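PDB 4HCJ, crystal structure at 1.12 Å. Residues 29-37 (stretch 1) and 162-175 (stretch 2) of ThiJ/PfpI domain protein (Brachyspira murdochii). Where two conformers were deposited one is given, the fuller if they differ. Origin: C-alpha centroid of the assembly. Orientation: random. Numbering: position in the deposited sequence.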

# COMPACT_ATOMS: atom_id res chain seq x y z
N LYS A 29 12.61 -3.41 -4.15
CA LYS A 29 13.76 -3.45 -5.05
C LYS A 29 13.51 -2.56 -6.28
O LYS A 29 14.42 -1.83 -6.72
N ILE A 30 12.30 -2.62 -6.81
CA ILE A 30 11.92 -1.81 -7.96
C ILE A 30 11.86 -0.32 -7.61
O ILE A 30 12.38 0.53 -8.34
N PHE A 31 11.24 0.01 -6.48
CA PHE A 31 11.16 1.40 -6.05
C PHE A 31 12.56 1.99 -5.86
O PHE A 31 12.87 3.07 -6.36
N GLU A 32 13.43 1.25 -5.18
CA GLU A 32 14.79 1.73 -4.96
C GLU A 32 15.56 1.94 -6.25
O GLU A 32 16.16 2.98 -6.47
N SER A 33 15.53 0.93 -7.11
CA SER A 33 16.24 1.03 -8.38
C SER A 33 15.80 2.26 -9.17
O SER A 33 16.58 2.81 -9.94
N ALA A 34 14.56 2.68 -8.97
CA ALA A 34 14.03 3.83 -9.67
C ALA A 34 14.34 5.17 -8.99
O ALA A 34 13.98 6.22 -9.51
N GLY A 35 14.99 5.13 -7.83
CA GLY A 35 15.35 6.33 -7.10
C GLY A 35 14.38 6.73 -6.00
O GLY A 35 14.49 7.84 -5.46
N TYR A 36 13.44 5.85 -5.65
CA TYR A 36 12.47 6.11 -4.59
C TYR A 36 12.90 5.40 -3.32
O TYR A 36 12.80 4.16 -3.23
N LYS A 37 13.35 6.17 -2.33
CA LYS A 37 13.73 5.60 -1.05
C LYS A 37 12.52 5.29 -0.21
O LYS A 37 11.55 6.05 -0.17
N SER A 162 3.32 -8.43 -7.64
CA SER A 162 4.15 -7.47 -6.93
C SER A 162 5.01 -6.59 -7.85
O SER A 162 5.10 -5.36 -7.65
N LYS A 163 5.65 -7.21 -8.83
CA LYS A 163 6.52 -6.44 -9.72
C LYS A 163 5.72 -5.53 -10.66
O LYS A 163 6.07 -4.36 -10.86
N ASP A 164 4.64 -6.06 -11.22
CA ASP A 164 3.78 -5.24 -12.07
C ASP A 164 3.21 -4.04 -11.30
O ASP A 164 3.12 -2.92 -11.83
N PHE A 165 2.83 -4.28 -10.05
CA PHE A 165 2.32 -3.24 -9.17
C PHE A 165 3.38 -2.16 -8.97
O PHE A 165 3.11 -0.97 -9.14
N ALA A 166 4.57 -2.57 -8.57
CA ALA A 166 5.64 -1.60 -8.31
C ALA A 166 5.96 -0.80 -9.57
O ALA A 166 6.14 0.43 -9.52
N ASN A 167 6.05 -1.47 -10.72
CA ASN A 167 6.32 -0.76 -11.96
C ASN A 167 5.23 0.26 -12.27
O ASN A 167 5.52 1.36 -12.76
N ALA A 168 3.97 -0.09 -12.01
CA ALA A 168 2.87 0.84 -12.25
C ALA A 168 2.95 2.06 -11.33
O ALA A 168 2.73 3.19 -11.77
N VAL A 169 3.27 1.83 -10.06
CA VAL A 169 3.44 2.93 -9.12
C VAL A 169 4.59 3.86 -9.56
O VAL A 169 4.44 5.09 -9.54
N VAL A 170 5.73 3.27 -9.94
CA VAL A 170 6.85 4.07 -10.44
C VAL A 170 6.42 4.90 -11.66
O VAL A 170 6.79 6.07 -11.78
N GLY A 171 5.64 4.30 -12.58
CA GLY A 171 5.17 5.03 -13.74
C GLY A 171 4.35 6.26 -13.36
O GLY A 171 4.52 7.34 -13.92
N VAL A 172 3.46 6.12 -12.39
CA VAL A 172 2.67 7.26 -11.93
C VAL A 172 3.58 8.32 -11.28
O VAL A 172 3.50 9.50 -11.60
N LEU A 173 4.48 7.88 -10.42
CA LEU A 173 5.36 8.82 -9.74
C LEU A 173 6.30 9.55 -10.69
O LEU A 173 6.58 10.74 -10.52
N ASN A 174 6.80 8.85 -11.70
CA ASN A 174 7.77 9.47 -12.61
C ASN A 174 7.13 10.54 -13.50
O ASN A 174 7.84 11.35 -14.11
N SER A 175 5.81 10.56 -13.56
CA SER A 175 5.15 11.62 -14.31
C SER A 175 4.96 12.90 -13.47
O SER A 175 4.45 13.90 -13.97

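Helices that pack at a shallow angle commonly interlock by setting a side chain of one into a hollow on the other, and this pair from a ThiJ/PfpI domain protein illustrates the principle. The axes of helices 29-33 and 162-174 run in the same general direction, 30° apart, and approach to 9.2 Å. The knob is Ile-30, which points toward the partner helix in the m, t rotamer and sits among Lys-163, Ala-166, Asn-167 and Val-170. Ile-30 CD1 lies 3.7 Å from Lys-163 CA, while Ile-30 CG2 lies 3.7 Å from Ala-166 CB and 3.4 Å from Asn-167 OD1. Ile-30 and Ala-166 also form the closest backbone pairing, their CA atoms 6.3 Å apart.

Apolar contacts continue on from this knob. The CA-to-CB bond of Phe-31 points sideways, but chi1 in m carries the ring nearer, placing CE1 3.8 Å from both Ala-166 CB and Val-169 CG1. Val-170, in t, meets the ring edge, with its CG2 3.7 Å from Phe-31 CD1, and its CG1 reaches Ala-34 CB at 3.8 Å.

Beyond the helix, the chain turns through a Schellman motif at Gly-35, and Tyr-36 points back toward stretch 2 with chi1 in m. An aromatic ring can offer its face to an aliphatic group while its hydroxyl serves a polar one. Leu-173 (m, t) places CD1 over one face, 4.0 Å from the centroid of the Tyr-36 ring, a CH-pi contact. At the ring edge, Tyr-36 OH donates a hydrogen bond to Asn-174 OD1 at 2.7 Å.

The amide of Asn-174, whose chi1 is m, also supports a water bridge. Water 1 accepts from Asn-174 ND2 at 3.1 Å and donates to Ala-34 O at 2.8 Å, adding a second polar link at this end of the contact.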

# COMPACT_ATOMS: atom_id res chain seq x y z
CB LYS A 29 14.02 -4.88 -5.49
CG LYS A 29 15.27 -5.04 -6.31
CD LYS A 29 15.33 -6.38 -7.04
CE LYS A 29 15.50 -7.54 -6.10
NZ LYS A 29 15.81 -8.78 -6.86
CB ILE A 30 10.62 -2.33 -8.56
CG1 ILE A 30 10.90 -3.68 -9.26
CG2 ILE A 30 9.98 -1.33 -9.52
CD1 ILE A 30 9.67 -4.51 -9.57
CB PHE A 31 10.40 1.50 -4.73
CG PHE A 31 8.92 1.19 -4.81
CD1 PHE A 31 8.20 1.37 -5.98
CD2 PHE A 31 8.26 0.71 -3.69
CE1 PHE A 31 6.85 1.09 -6.03
CE2 PHE A 31 6.91 0.45 -3.72
CZ PHE A 31 6.20 0.64 -4.89
CB GLU A 32 15.56 0.77 -4.07
CG GLU A 32 15.06 0.73 -2.66
CD GLU A 32 15.81 -0.26 -1.82
OE1 GLU A 32 15.97 0.04 -0.64
OE2 GLU A 32 16.23 -1.32 -2.33
CB SER A 33 16.01 -0.23 -9.21
OG SER A 33 16.62 -0.07 -10.48
CB ALA A 34 12.52 3.66 -9.86
CB TYR A 36 11.05 5.69 -5.02
CG TYR A 36 10.53 6.57 -6.12
CD1 TYR A 36 9.94 7.81 -5.84
CD2 TYR A 36 10.69 6.21 -7.45
CE1 TYR A 36 9.52 8.66 -6.87
CE2 TYR A 36 10.28 7.04 -8.48
CZ TYR A 36 9.70 8.27 -8.19
OH TYR A 36 9.30 9.10 -9.21
CB LYS A 37 14.67 6.54 -0.31
CG LYS A 37 16.01 6.64 -1.00
CD LYS A 37 17.09 7.17 -0.10
CE LYS A 37 18.34 7.47 -0.90
NZ LYS A 37 19.47 6.58 -0.57
CB SER A 162 5.06 -8.17 -5.91
OG SER A 162 4.30 -8.89 -4.96
CB LYS A 163 7.45 -7.37 -10.51
CG LYS A 163 8.42 -8.13 -9.62
CD LYS A 163 9.26 -9.15 -10.40
CE LYS A 163 10.14 -9.97 -9.46
NZ LYS A 163 10.67 -11.18 -10.16
CB ASP A 164 2.63 -6.08 -12.63
CG ASP A 164 3.08 -7.09 -13.68
OD1 ASP A 164 4.17 -6.94 -14.24
OD2 ASP A 164 2.29 -8.02 -13.96
CB PHE A 165 1.95 -3.88 -7.83
CG PHE A 165 1.64 -2.91 -6.73
CD1 PHE A 165 0.51 -2.12 -6.76
CD2 PHE A 165 2.48 -2.84 -5.61
CE1 PHE A 165 0.19 -1.28 -5.70
CE2 PHE A 165 2.17 -1.99 -4.55
CZ PHE A 165 1.03 -1.22 -4.59
CB ALA A 166 6.87 -2.31 -7.77
CB ASN A 167 6.49 -1.74 -13.13
CG ASN A 167 7.80 -2.51 -13.08
OD1 ASN A 167 8.81 -2.00 -12.62
ND2 ASN A 167 7.78 -3.75 -13.58
CB ALA A 168 1.52 0.14 -12.10
CB VAL A 169 3.64 2.41 -7.68
CG1 VAL A 169 4.03 3.53 -6.73
CG2 VAL A 169 2.36 1.72 -7.20
CB VAL A 170 8.06 3.18 -10.76
CG1 VAL A 170 9.11 3.96 -11.57
CG2 VAL A 170 8.67 2.62 -9.47
CB VAL A 172 1.56 6.82 -10.96
CG1 VAL A 172 0.83 8.02 -10.43
CG2 VAL A 172 0.58 5.86 -11.65
CB LEU A 173 6.18 8.08 -8.69
CG LEU A 173 5.36 7.62 -7.49
CD1 LEU A 173 6.21 6.73 -6.61
CD2 LEU A 173 4.82 8.82 -6.70
CB ASN A 174 8.51 8.41 -13.43
CG ASN A 174 9.69 7.80 -12.68
OD1 ASN A 174 10.12 8.30 -11.63
ND2 ASN A 174 10.26 6.75 -13.25
CB SER A 175 3.82 11.12 -14.89
OG SER A 175 4.06 10.23 -15.97
O HOH W 1 13.04 6.14 -12.15